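Local coordinates for protein histidine acid phosphatase (Bifidobacterium longum subsp. infantis, PDB 6RXF) that probably hydrolyses phosphate esters of inositol phosphates such as phytate, and of 2,3-bisphosphoglycerate, as a zinc-binding member of the MINPP1 branch of the histidine acid phosphatases, at residues Gly75-Ala80 against Leu248-Phe253; Gly102-Gln107 against Glu144-Glu149; Ala172-Ala177 against Asp184-Pro189; Lys260-Glu265 against Lys303-Ala308; Pro377-Phe382 against Met408-Leu413. The protein carries 1 engineered substitution. All coordinates share one frame; numbering follows the deposited sequence.

Contact 1: Gly75-Ala80 against Leu248-Phe253; sequences GFKSEA and LLSQIF
The Phe76 and Phe253 side chains run alongside each other, their rings meeting obliquely, centroids 5.2 Å apart and planes at 38°. Phe253 CE1 sits over one face of the Phe76 ring. The Phe253 ring carries Ile252 CG2 above the centre of one face and has the carbonyl oxygen of Gly75 at its edge. That same methyl also reaches Phe76, with Ile252 CG2 3.5 Å from Phe76 CE1. Helix 59-73 adds Ala70, which touches both rings.

Lys77 leaves on the polar side. Its amide gives a hydrogen bond to Ile252 O (N to O 2.9 Å, 153° at the hydrogen), and its side chain, bent at chi3 and chi4, turns back over the backbone of Ser250 to Phe253. There Lys77 NZ meets Ser250 O at 2.9 Å and, weakly, Phe253 O at 3.3 Å, so one ammonium group holds the first carbonyl and, more loosely, the second. On the far side of the bridge the Gly75 backbone bonds to Thr254, and Phe253 CA makes a CH contact to Gly75 O.

Phe76 and Phe253 are thus the non-hydrogen-bonded pair of a single antiparallel bridge. It joins the loop before helix 79-99, whose N-cap is Ser78, to the loop between helices 239-249 and 255-262, in the helical part of this histidine phosphatase.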
# COMPACT_ATOMS: atom_id res chain seq x y z
N GLY A 75 13.99 32.43 14.92
CA GLY A 75 14.02 31.11 15.52
C GLY A 75 14.84 30.07 14.80
O GLY A 75 14.93 28.93 15.28
N PHE A 76 15.43 30.40 13.65
CA PHE A 76 16.31 29.46 12.97
C PHE A 76 17.70 29.51 13.59
O PHE A 76 18.11 30.53 14.15
CB PHE A 76 16.39 29.76 11.48
CG PHE A 76 15.23 29.21 10.69
CD1 PHE A 76 15.25 27.90 10.22
CD2 PHE A 76 14.13 30.00 10.40
CE1 PHE A 76 14.19 27.39 9.49
CE2 PHE A 76 13.06 29.49 9.67
CZ PHE A 76 13.10 28.18 9.22
N LYS A 77 18.43 28.40 13.50
CA LYS A 77 19.77 28.35 14.05
C LYS A 77 20.76 29.21 13.27
O LYS A 77 21.78 29.62 13.84
CB LYS A 77 20.27 26.91 14.11
CG LYS A 77 19.84 26.15 15.36
CD LYS A 77 20.56 24.82 15.47
CE LYS A 77 20.98 24.54 16.90
NZ LYS A 77 19.80 24.54 17.82
N SER A 78 20.48 29.50 12.00
CA SER A 78 21.37 30.31 11.18
C SER A 78 20.64 30.66 9.88
O SER A 78 19.62 30.06 9.54
CB SER A 78 22.68 29.59 10.86
OG SER A 78 22.49 28.60 9.87
N GLU A 79 21.20 31.64 9.16
CA GLU A 79 20.62 32.02 7.88
C GLU A 79 20.73 30.88 6.87
O GLU A 79 19.77 30.62 6.13
CB GLU A 79 21.32 33.27 7.34
CG GLU A 79 21.47 34.39 8.35
CD GLU A 79 20.22 35.23 8.50
OE1 GLU A 79 20.29 36.30 9.15
OE2 GLU A 79 19.16 34.82 7.97
N ALA A 80 21.88 30.21 6.83
CA ALA A 80 22.07 29.13 5.87
C ALA A 80 21.12 27.97 6.14
O ALA A 80 20.53 27.41 5.20
CB ALA A 80 23.52 28.64 5.91
N LEU A 248 15.29 16.14 16.66
CA LEU A 248 15.20 16.31 15.21
C LEU A 248 15.02 17.78 14.85
O LEU A 248 15.70 18.29 13.95
CB LEU A 248 14.05 15.48 14.65
CG LEU A 248 13.98 15.59 13.12
CD1 LEU A 248 14.95 14.61 12.47
CD2 LEU A 248 12.56 15.41 12.59
N LEU A 249 14.12 18.48 15.54
CA LEU A 249 13.93 19.91 15.29
C LEU A 249 15.10 20.74 15.79
O LEU A 249 15.32 21.85 15.28
CB LEU A 249 12.65 20.40 15.95
CG LEU A 249 11.37 19.66 15.56
CD1 LEU A 249 10.16 20.29 16.25
CD2 LEU A 249 11.20 19.66 14.05
N SER A 250 15.86 20.24 16.77
CA SER A 250 17.01 20.95 17.31
C SER A 250 18.11 21.20 16.28
O SER A 250 19.02 21.99 16.56
CB SER A 250 17.58 20.17 18.50
OG SER A 250 18.36 21.00 19.35
N GLN A 251 18.06 20.56 15.10
CA GLN A 251 19.04 20.87 14.05
C GLN A 251 18.66 22.12 13.27
O GLN A 251 19.53 22.68 12.58
CB GLN A 251 19.18 19.71 13.05
CG GLN A 251 19.21 18.31 13.62
CD GLN A 251 19.13 17.25 12.53
OE1 GLN A 251 20.13 16.93 11.87
NE2 GLN A 251 17.94 16.72 12.32
N ILE A 252 17.40 22.53 13.32
CA ILE A 252 16.87 23.61 12.49
C ILE A 252 16.55 24.84 13.33
O ILE A 252 16.97 25.95 13.02
CB ILE A 252 15.63 23.13 11.70
CG1 ILE A 252 16.02 22.08 10.66
CG2 ILE A 252 14.91 24.31 11.07
CD1 ILE A 252 15.03 20.91 10.58
N PHE A 253 15.80 24.65 14.41
CA PHE A 253 15.26 25.73 15.21
C PHE A 253 16.02 25.87 16.52
O PHE A 253 16.57 24.89 17.05
CB PHE A 253 13.77 25.50 15.49
CG PHE A 253 12.97 25.25 14.25
CD1 PHE A 253 12.59 26.31 13.43
CD2 PHE A 253 12.60 23.97 13.89
CE1 PHE A 253 11.85 26.08 12.29
CE2 PHE A 253 11.87 23.74 12.74
CZ PHE A 253 11.49 24.80 11.94

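Contact 2: Gly102-Gln107 against Glu144-Glu149; sequences GMLTGQ and EARATE
Arg146 reaches across to the backbone of Gly102 and takes an unusual shape to do it. Its chi1 of -131° lies away from any staggered value, and the otherwise extended chain folds at chi3, which swings the guanidinium over the loop. Arg146 NE donates to Gly102 O at 2.6 Å, from above the carbonyl plane, and the angle of 137° at the hydrogen makes it a bent bond. The far end of the guanidinium is held from its own segment: Arg146 NH2 forms a salt bridge with Glu144 OE2 at 2.9 Å, though weak as a hydrogen bond. Arg146 also touches His49 and Arg52 of the family's RHGxR signature, consistent with a place beside the phosphate pocket.

Leu104 wedges between Arg146 and Glu149. Its chi1 of -101°, also off the staggered values, brings Leu104 CD1 3.6 Å from Glu149 CG. The Glu149 chain runs antiparallel to the leucine side chain, placing Glu149 OE2 3.4 Å from Leu104 CB. Met103 turns back so that its SD lies 4.0 Å from Ala145 CB.

The loop leading into helix 106-122 therefore rests on the first turn of helix 145-161, which follows strand 136-141.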
# COMPACT_ATOMS: atom_id res chain seq x y z
N GLY A 102 -1.00 13.64 -5.20
CA GLY A 102 -1.62 12.33 -5.11
C GLY A 102 -1.47 11.45 -6.32
O GLY A 102 -2.03 10.35 -6.35
N MET A 103 -0.72 11.89 -7.33
CA MET A 103 -0.59 11.13 -8.56
C MET A 103 0.68 10.29 -8.54
O MET A 103 1.64 10.59 -7.82
CB MET A 103 -0.59 12.06 -9.77
CG MET A 103 -1.93 12.75 -10.02
SD MET A 103 -3.30 11.58 -10.19
CE MET A 103 -4.46 12.18 -8.95
N LEU A 104 0.66 9.20 -9.31
CA LEU A 104 1.84 8.36 -9.51
C LEU A 104 3.05 9.20 -9.89
O LEU A 104 2.93 10.19 -10.61
CB LEU A 104 1.57 7.35 -10.62
CG LEU A 104 1.22 5.90 -10.33
CD1 LEU A 104 1.62 5.08 -11.54
CD2 LEU A 104 1.90 5.38 -9.08
N THR A 105 4.22 8.80 -9.41
CA THR A 105 5.48 9.36 -9.87
C THR A 105 6.10 8.45 -10.92
O THR A 105 5.64 7.32 -11.16
CB THR A 105 6.45 9.56 -8.71
OG1 THR A 105 6.70 8.29 -8.08
CG2 THR A 105 5.87 10.51 -7.69
N GLY A 106 7.16 8.94 -11.56
CA GLY A 106 7.86 8.13 -12.54
C GLY A 106 8.39 6.84 -11.94
O GLY A 106 8.42 5.81 -12.62
N GLN A 107 8.81 6.88 -10.68
CA GLN A 107 9.23 5.68 -9.98
C GLN A 107 8.09 4.67 -9.87
O GLN A 107 8.30 3.47 -10.05
CB GLN A 107 9.76 6.04 -8.60
CG GLN A 107 10.33 4.87 -7.83
CD GLN A 107 10.65 5.22 -6.39
OE1 GLN A 107 9.84 4.98 -5.49
NE2 GLN A 107 11.82 5.79 -6.17
N GLU A 144 -9.68 4.67 -8.50
CA GLU A 144 -8.81 5.80 -8.23
C GLU A 144 -7.75 5.94 -9.31
O GLU A 144 -7.26 4.94 -9.85
CB GLU A 144 -8.16 5.64 -6.85
CG GLU A 144 -7.54 6.90 -6.29
CD GLU A 144 -7.50 6.91 -4.77
OE1 GLU A 144 -8.58 6.81 -4.14
OE2 GLU A 144 -6.39 7.00 -4.20
N ALA A 145 -7.39 7.18 -9.63
CA ALA A 145 -6.45 7.43 -10.73
C ALA A 145 -5.13 6.72 -10.50
O ALA A 145 -4.58 6.10 -11.42
CB ALA A 145 -6.23 8.93 -10.90
N ARG A 146 -4.61 6.77 -9.27
CA ARG A 146 -3.33 6.14 -8.96
C ARG A 146 -3.34 4.65 -9.28
O ARG A 146 -2.39 4.14 -9.89
CB ARG A 146 -2.98 6.37 -7.49
CG ARG A 146 -1.58 6.89 -7.29
CD ARG A 146 -1.25 6.97 -5.81
NE ARG A 146 -1.97 8.05 -5.14
CZ ARG A 146 -3.03 7.87 -4.36
NH1 ARG A 146 -3.63 8.91 -3.80
NH2 ARG A 146 -3.49 6.64 -4.15
N ALA A 147 -4.39 3.94 -8.88
CA ALA A 147 -4.43 2.50 -9.14
C ALA A 147 -4.56 2.21 -10.63
O ALA A 147 -3.85 1.35 -11.16
CB ALA A 147 -5.57 1.86 -8.35
N THR A 148 -5.42 2.95 -11.33
CA THR A 148 -5.57 2.74 -12.77
C THR A 148 -4.27 3.05 -13.51
O THR A 148 -3.89 2.32 -14.43
CB THR A 148 -6.71 3.61 -13.33
OG1 THR A 148 -7.89 3.42 -12.54
CG2 THR A 148 -7.01 3.22 -14.77
N GLU A 149 -3.58 4.14 -13.14
CA GLU A 149 -2.36 4.49 -13.85
C GLU A 149 -1.25 3.47 -13.59
O GLU A 149 -0.50 3.12 -14.51
CB GLU A 149 -1.88 5.89 -13.47
CG GLU A 149 -0.56 6.25 -14.15
CD GLU A 149 -0.28 7.74 -14.21
OE1 GLU A 149 0.07 8.24 -15.30
OE2 GLU A 149 -0.41 8.41 -13.16

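Contact 3: Ala172-Ala177 against Asp184-Pro189; sequences APTNPA and DFQKNP. With ZN (zinc ion), chain I.
Gln186 folds back onto the loop of Thr174 and Asn175 by way of two torsions: chi1 of 169° sends CG to the side away from the backbone N, and a bend at chi2 (78°) then turns the amide across the chain. Its carbonyl oxygen is the part that lands. Gln186 OE1 accepts from Asn175 N at 3.0 Å and also lies against the Pro173 ring, 3.3 Å from Pro173 CB.

Behind it the main chains bond directly. Lys187 N gives a nearly straight bond to Asn175 O at 3.1 Å (168° at the hydrogen), and Ala177 N gives a more bent one to Phe185 O at 2.8 Å. Between these two bonds Pro176 pairs with Gln186 across the backbones, and Pro176 CA adds a CH contact to Phe185 O. Lys187 runs past the Asn175 amide, with Lys187 CE 3.6 Å from Asn175 OD1, then carries its charge on to a salt bridge with Asp201.

At the other end Pro173 CG rests on the carbonyl of Asp184, whose side chain turns away to a zinc ion: Asp184 OD2 binds the metal at 1.9 Å, a water oxygen lies 2.4 Å from the zinc, and Lys183 NZ is a further ligand. Glu155 of helix 145-161 stands close by, and both acidic residues are zinc ligands seen in this protein; a second zinc lies about 3 Å from the Asp184 side chain.

Pro176 and Gln186 form the non-hydrogen-bonded pair of a single antiparallel bridge, which lays the loop along strand 185-187 while Gln186 also bonds, by its backbone, to Tyr139 and Ser141 of the parallel neighbour in the main sheet.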
# COMPACT_ATOMS: atom_id res chain seq x y z
N ALA A 172 -13.20 -6.97 -22.51
CA ALA A 172 -13.81 -5.65 -22.55
C ALA A 172 -14.57 -5.41 -21.25
O ALA A 172 -15.48 -6.18 -20.93
CB ALA A 172 -14.75 -5.52 -23.75
N PRO A 173 -14.23 -4.39 -20.48
CA PRO A 173 -14.97 -4.13 -19.24
C PRO A 173 -16.38 -3.66 -19.53
O PRO A 173 -16.66 -3.06 -20.58
CB PRO A 173 -14.15 -3.02 -18.56
CG PRO A 173 -12.84 -2.99 -19.28
CD PRO A 173 -13.12 -3.44 -20.67
N THR A 174 -17.28 -3.94 -18.59
CA THR A 174 -18.61 -3.36 -18.62
C THR A 174 -18.70 -2.06 -17.84
O THR A 174 -19.73 -1.38 -17.91
CB THR A 174 -19.63 -4.36 -18.06
OG1 THR A 174 -19.23 -4.76 -16.75
CG2 THR A 174 -19.74 -5.58 -18.96
N ASN A 175 -17.66 -1.70 -17.10
CA ASN A 175 -17.62 -0.44 -16.35
C ASN A 175 -16.19 0.08 -16.35
O ASN A 175 -15.49 0.04 -15.33
CB ASN A 175 -18.13 -0.65 -14.92
CG ASN A 175 -18.45 0.65 -14.22
OD1 ASN A 175 -18.48 1.71 -14.84
ND2 ASN A 175 -18.69 0.58 -12.91
N PRO A 176 -15.71 0.56 -17.50
CA PRO A 176 -14.29 0.91 -17.61
C PRO A 176 -13.91 2.08 -16.73
O PRO A 176 -14.72 2.97 -16.46
CB PRO A 176 -14.12 1.24 -19.10
CG PRO A 176 -15.48 1.60 -19.56
CD PRO A 176 -16.43 0.75 -18.77
N ALA A 177 -12.65 2.07 -16.29
CA ALA A 177 -12.16 3.12 -15.41
C ALA A 177 -12.26 4.50 -16.07
O ALA A 177 -12.52 5.49 -15.38
CB ALA A 177 -10.73 2.83 -14.98
N ASP A 184 -9.31 -0.24 -20.61
CA ASP A 184 -9.18 -1.68 -20.46
C ASP A 184 -9.52 -2.18 -19.07
O ASP A 184 -9.62 -3.40 -18.87
CB ASP A 184 -7.75 -2.12 -20.80
CG ASP A 184 -7.52 -2.27 -22.28
OD1 ASP A 184 -8.51 -2.49 -23.01
OD2 ASP A 184 -6.36 -2.18 -22.72
N PHE A 185 -9.70 -1.28 -18.10
CA PHE A 185 -9.76 -1.66 -16.69
C PHE A 185 -11.19 -1.64 -16.19
O PHE A 185 -11.88 -0.62 -16.28
CB PHE A 185 -8.88 -0.72 -15.86
CG PHE A 185 -7.44 -1.06 -15.93
CD1 PHE A 185 -6.71 -0.79 -17.08
CD2 PHE A 185 -6.81 -1.70 -14.87
CE1 PHE A 185 -5.38 -1.13 -17.16
CE2 PHE A 185 -5.47 -2.04 -14.95
CZ PHE A 185 -4.76 -1.76 -16.10
N GLN A 186 -11.63 -2.77 -15.65
CA GLN A 186 -12.92 -2.85 -14.98
C GLN A 186 -12.81 -2.25 -13.58
O GLN A 186 -11.90 -2.58 -12.83
CB GLN A 186 -13.39 -4.30 -14.90
CG GLN A 186 -14.59 -4.53 -14.00
CD GLN A 186 -15.88 -4.13 -14.66
OE1 GLN A 186 -15.90 -3.69 -15.81
NE2 GLN A 186 -16.99 -4.28 -13.94
N LYS A 187 -13.74 -1.35 -13.25
CA LYS A 187 -13.82 -0.84 -11.89
C LYS A 187 -14.46 -1.90 -10.99
O LYS A 187 -15.46 -2.52 -11.37
CB LYS A 187 -14.64 0.45 -11.84
CG LYS A 187 -13.86 1.67 -12.31
CD LYS A 187 -14.61 2.97 -12.03
CE LYS A 187 -15.83 3.11 -12.92
NZ LYS A 187 -16.41 4.48 -12.85
N ASN A 188 -13.88 -2.10 -9.81
CA ASN A 188 -14.35 -3.12 -8.88
C ASN A 188 -14.11 -2.64 -7.45
O ASN A 188 -13.20 -3.11 -6.76
CB ASN A 188 -13.66 -4.46 -9.14
CG ASN A 188 -14.44 -5.63 -8.59
OD1 ASN A 188 -15.52 -5.47 -8.03
ND2 ASN A 188 -13.89 -6.83 -8.75
N PRO A 189 -14.93 -1.70 -6.97
CA PRO A 189 -14.71 -1.16 -5.62
C PRO A 189 -15.14 -2.10 -4.51
O PRO A 189 -14.84 -1.82 -3.34
CB PRO A 189 -15.53 0.13 -5.62
CG PRO A 189 -16.64 -0.15 -6.59
CD PRO A 189 -16.05 -1.03 -7.66
ZN ZN I . -4.82 -1.60 -23.68
O HOH W 1 -4.17 -3.81 -24.23

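Contact 4: Lys260-Glu265 against Lys303-Ala308; sequences KLENGE and KSEYDA. With ZN (zinc ion), chain F.
Glu262 and Glu305 bring their carboxylates together one above the other, planes 26° apart, with a zinc ion bound between the two side chains. Both are extended beyond CG, and they cross at a slant. The metal takes Glu262 through one oxygen, OE2, at 1.9 Å, and Glu305 through both, OE2 at 2.3 Å and the longer OE1 at 2.6 Å. His246 ND1 of helix 239-249 is a further ligand. Glu262 OE1 comes 2.9 Å from Glu305 OE1, two acceptors side by side without a hydrogen bond.

Next to this site Leu261 does the apolar work. With chi1 at 173° pointing the side chain across the gap, its fork straddles the start of the other helix: Leu261 CD1 lies 3.8 Å from Lys303 O, and Leu261 CD2 touches Glu305 N at 3.9 Å and the CG methylene of Glu305. With an alanine here the fork is gone, which is likely to open a gap against Ser304 and Glu305 and leave the metal-binding glutamate less firmly seated.

Each segment marks a helix end. Gly264, with positive phi, closes helix 255-262 in a Schellman motif, while Ser304 and Asp307 form a capping box, its two bonds weak, at the start of helix 305-321. Asp307 OD2 also accepts from Lys303 N at 2.8 Å.

So close an approach of two carboxylates would be unfavourable by itself; the zinc charge probably offsets it and keeps both ionised, and the first turn of helix 305-321 may add to the stabilisation of Glu305.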
# COMPACT_ATOMS: atom_id res chain seq x y z
N LYS A 260 9.30 27.71 23.33
CA LYS A 260 8.00 28.37 23.21
C LYS A 260 6.98 27.48 22.51
O LYS A 260 5.79 27.55 22.82
CB LYS A 260 8.15 29.70 22.48
CG LYS A 260 9.05 30.69 23.20
CD LYS A 260 8.71 32.12 22.84
CE LYS A 260 8.69 32.31 21.34
NZ LYS A 260 7.66 33.30 20.91
N LEU A 261 7.42 26.64 21.57
CA LEU A 261 6.49 25.70 20.96
C LEU A 261 6.06 24.62 21.94
O LEU A 261 4.89 24.24 21.99
CB LEU A 261 7.11 25.08 19.70
CG LEU A 261 6.32 23.95 19.03
CD1 LEU A 261 4.89 24.36 18.72
CD2 LEU A 261 7.03 23.48 17.77
N GLU A 262 7.00 24.11 22.76
CA GLU A 262 6.65 23.07 23.71
C GLU A 262 5.82 23.61 24.87
O GLU A 262 5.17 22.83 25.57
CB GLU A 262 7.91 22.38 24.23
CG GLU A 262 8.16 21.04 23.53
CD GLU A 262 9.45 20.37 23.97
OE1 GLU A 262 9.45 19.13 24.12
OE2 GLU A 262 10.45 21.08 24.16
N ASN A 263 5.80 24.93 25.08
CA ASN A 263 4.96 25.56 26.09
C ASN A 263 3.66 26.10 25.52
O ASN A 263 3.04 26.98 26.13
CB ASN A 263 5.73 26.67 26.81
CG ASN A 263 6.55 26.15 27.97
OD1 ASN A 263 7.76 25.97 27.86
ND2 ASN A 263 5.88 25.89 29.09
N GLY A 264 3.24 25.61 24.36
CA GLY A 264 1.96 25.98 23.80
C GLY A 264 1.80 27.44 23.43
O GLY A 264 0.67 27.92 23.34
N GLU A 265 2.90 28.15 23.20
CA GLU A 265 2.84 29.56 22.81
C GLU A 265 2.71 29.75 21.31
O GLU A 265 2.41 30.87 20.87
CB GLU A 265 4.08 30.30 23.31
CG GLU A 265 4.10 30.56 24.81
CD GLU A 265 5.48 30.91 25.32
OE1 GLU A 265 5.95 30.27 26.28
OE2 GLU A 265 6.11 31.83 24.74
N LYS A 303 0.51 21.82 16.48
CA LYS A 303 0.40 22.32 17.85
C LYS A 303 1.60 21.93 18.73
O LYS A 303 1.76 22.49 19.83
CB LYS A 303 -0.89 21.83 18.53
CG LYS A 303 -1.17 20.36 18.70
CD LYS A 303 -2.08 19.71 17.70
CE LYS A 303 -2.12 18.16 17.86
NZ LYS A 303 -2.90 17.49 16.78
N SER A 304 2.45 21.00 18.29
CA SER A 304 3.51 20.49 19.15
C SER A 304 4.76 20.23 18.33
O SER A 304 4.75 20.26 17.10
CB SER A 304 3.08 19.21 19.87
OG SER A 304 2.74 18.21 18.92
N GLU A 305 5.86 19.96 19.05
CA GLU A 305 7.08 19.48 18.41
C GLU A 305 6.84 18.16 17.68
O GLU A 305 7.44 17.92 16.62
CB GLU A 305 8.18 19.28 19.45
CG GLU A 305 8.92 20.55 19.81
CD GLU A 305 10.14 20.27 20.66
OE1 GLU A 305 10.16 19.22 21.34
OE2 GLU A 305 11.08 21.09 20.63
N TYR A 306 5.97 17.31 18.22
CA TYR A 306 5.64 16.04 17.57
C TYR A 306 5.03 16.27 16.19
O TYR A 306 5.37 15.56 15.23
CB TYR A 306 4.69 15.24 18.45
CG TYR A 306 4.09 14.01 17.80
CD1 TYR A 306 4.84 12.85 17.64
CD2 TYR A 306 2.77 14.00 17.36
CE1 TYR A 306 4.29 11.72 17.06
CE2 TYR A 306 2.22 12.87 16.77
CZ TYR A 306 2.98 11.73 16.62
OH TYR A 306 2.45 10.61 16.04
N ASP A 307 4.12 17.25 16.07
CA ASP A 307 3.47 17.53 14.79
C ASP A 307 4.47 17.99 13.75
O ASP A 307 4.50 17.49 12.62
CB ASP A 307 2.40 18.61 14.95
CG ASP A 307 1.26 18.18 15.82
OD1 ASP A 307 1.02 16.96 15.96
OD2 ASP A 307 0.60 19.06 16.40
N ALA A 308 5.30 18.97 14.11
CA ALA A 308 6.33 19.45 13.21
C ALA A 308 7.25 18.31 12.79
O ALA A 308 7.45 18.06 11.60
CB ALA A 308 7.12 20.58 13.88
ZN ZN F . 11.72 20.65 22.83

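Contact 5: Pro377-Phe382 against Met408-Leu413; sequences PLLDDF and MPFAAL
Segments 377-382 and 408-413, of helices 376-390 and 404-414, cross at a signed angle of -69° with their axes 10.7 Å apart at closest approach, and the second is kinked where Pro409 has no amide hydrogen to offer the turn before. The two helices flank strand 395-402 in sequence, and with it belong to the alpha/beta part of the histidine phosphatase fold, where Met46 of strand 38-48 touches Leu378, Phe382 and Phe410.

Phe410 is the side chain that reaches between the helices. Its chi1 of -169° drives the ring straight at the other helix, and three residues there receive it from different sides. Leu378 comes over one face at about a right angle, its CD2 4.0 Å from the ring centroid in a CH-pi contact. Leu379 sits at the edge, with CB 3.9 Å from Phe410 CE1. Phe382 meets the far end: its plane is turned 44° from that of Phe410, an oblique meeting, and Phe382 itself goes on to an edge-to-face contact with Trp452.

Replacing Phe410 by an alanine would probably leave a gap between the helices, with Leu378 deprived of the ring face it rests on and Phe382 freer to turn.

Beyond the ring, two leucines meet by their methyls, Leu379 CD2 lying 4.1 Å from Leu413 CD2. Phe410 CZ lies over the centre of the Phe382 ring, 4.2 Å from Phe382 CD1.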
# COMPACT_ATOMS: atom_id res chain seq x y z
N PRO A 377 -14.01 -10.22 0.98
CA PRO A 377 -14.46 -10.19 -0.43
C PRO A 377 -13.32 -10.39 -1.42
O PRO A 377 -13.52 -11.04 -2.46
CB PRO A 377 -15.08 -8.80 -0.57
CG PRO A 377 -15.49 -8.42 0.79
CD PRO A 377 -14.48 -9.04 1.72
N LEU A 378 -12.13 -9.87 -1.11
CA LEU A 378 -11.01 -10.01 -2.03
C LEU A 378 -10.46 -11.43 -2.04
O LEU A 378 -10.09 -11.95 -3.10
CB LEU A 378 -9.91 -9.01 -1.67
CG LEU A 378 -8.64 -9.13 -2.50
CD1 LEU A 378 -8.97 -9.01 -4.00
CD2 LEU A 378 -7.64 -8.07 -2.07
N LEU A 379 -10.39 -12.08 -0.88
CA LEU A 379 -9.99 -13.48 -0.86
C LEU A 379 -11.04 -14.34 -1.55
O LEU A 379 -10.71 -15.30 -2.26
CB LEU A 379 -9.76 -13.96 0.57
CG LEU A 379 -9.47 -15.44 0.83
CD1 LEU A 379 -8.22 -15.95 0.10
CD2 LEU A 379 -9.33 -15.69 2.33
N ASP A 380 -12.33 -14.01 -1.35
CA ASP A 380 -13.40 -14.71 -2.06
C ASP A 380 -13.21 -14.61 -3.57
O ASP A 380 -13.37 -15.60 -4.30
CB ASP A 380 -14.76 -14.15 -1.66
CG ASP A 380 -15.18 -14.55 -0.25
OD1 ASP A 380 -14.47 -15.37 0.38
OD2 ASP A 380 -16.21 -14.04 0.23
N ASP A 381 -12.88 -13.41 -4.07
CA ASP A 381 -12.70 -13.25 -5.50
C ASP A 381 -11.46 -13.98 -6.00
O ASP A 381 -11.45 -14.51 -7.12
CB ASP A 381 -12.62 -11.76 -5.85
CG ASP A 381 -12.94 -11.49 -7.31
OD1 ASP A 381 -14.12 -11.70 -7.70
OD2 ASP A 381 -12.04 -11.08 -8.06
N PHE A 382 -10.40 -14.02 -5.18
CA PHE A 382 -9.23 -14.81 -5.54
C PHE A 382 -9.62 -16.26 -5.82
O PHE A 382 -9.16 -16.85 -6.80
CB PHE A 382 -8.18 -14.73 -4.43
CG PHE A 382 -7.03 -13.83 -4.75
CD1 PHE A 382 -7.20 -12.46 -4.81
CD2 PHE A 382 -5.76 -14.36 -4.98
CE1 PHE A 382 -6.13 -11.63 -5.10
CE2 PHE A 382 -4.70 -13.53 -5.27
CZ PHE A 382 -4.89 -12.16 -5.33
N MET A 408 -2.99 -4.38 3.40
CA MET A 408 -2.71 -4.62 4.81
C MET A 408 -3.72 -5.56 5.47
O MET A 408 -3.29 -6.52 6.13
CB MET A 408 -2.62 -3.29 5.56
CG MET A 408 -1.32 -2.56 5.38
SD MET A 408 -1.22 -0.96 6.23
CE MET A 408 -2.17 0.08 5.13
N PRO A 409 -5.04 -5.35 5.37
CA PRO A 409 -5.96 -6.37 5.91
C PRO A 409 -5.87 -7.69 5.17
O PRO A 409 -6.06 -8.74 5.79
CB PRO A 409 -7.34 -5.72 5.77
CG PRO A 409 -7.18 -4.69 4.72
CD PRO A 409 -5.78 -4.17 4.88
N PHE A 410 -5.59 -7.67 3.87
CA PHE A 410 -5.45 -8.91 3.12
C PHE A 410 -4.25 -9.72 3.61
O PHE A 410 -4.32 -10.95 3.70
CB PHE A 410 -5.33 -8.60 1.62
CG PHE A 410 -5.44 -9.81 0.74
CD1 PHE A 410 -6.52 -10.67 0.83
CD2 PHE A 410 -4.47 -10.08 -0.22
CE1 PHE A 410 -6.63 -11.79 -0.00
CE2 PHE A 410 -4.56 -11.19 -1.05
CZ PHE A 410 -5.65 -12.04 -0.94
N ALA A 411 -3.15 -9.05 3.95
CA ALA A 411 -1.99 -9.76 4.48
C ALA A 411 -2.30 -10.35 5.85
O ALA A 411 -1.95 -11.51 6.12
CB ALA A 411 -0.78 -8.84 4.57
N ALA A 412 -2.95 -9.58 6.73
CA ALA A 412 -3.32 -10.12 8.04
C ALA A 412 -4.34 -11.24 7.90
O ALA A 412 -4.29 -12.23 8.65
CB ALA A 412 -3.87 -9.00 8.93
N LEU A 413 -5.27 -11.12 6.95
CA LEU A 413 -6.31 -12.14 6.80
C LEU A 413 -5.71 -13.48 6.41
O LEU A 413 -6.14 -14.52 6.92
CB LEU A 413 -7.34 -11.69 5.76
CG LEU A 413 -8.44 -12.72 5.50
CD1 LEU A 413 -9.20 -13.06 6.78
CD2 LEU A 413 -9.40 -12.22 4.43

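Contacts 1 and 4 form one group in the helical part of the chain: their centres are 15 Å apart and they meet where Leu249 CD1 touches Ala308 CB at 3.9 Å. Both border zinc sites, contact 4 through Glu305 and contact 1 through the side chain of Ser250, about 3 Å from a bound zinc. Contacts 2, 3 and 5 gather around the main sheet. Thr148 CG2 packs on Ala177 CB at 3.7 Å, joining contacts 2 and 3, while the nearest atoms of contacts 3 and 5 are about 5 Å apart. Contact 2 adjoins the RHGxR segment and so probably lies close to the catalytic centre; contact 1, about 35 Å from it centre to centre, is remote.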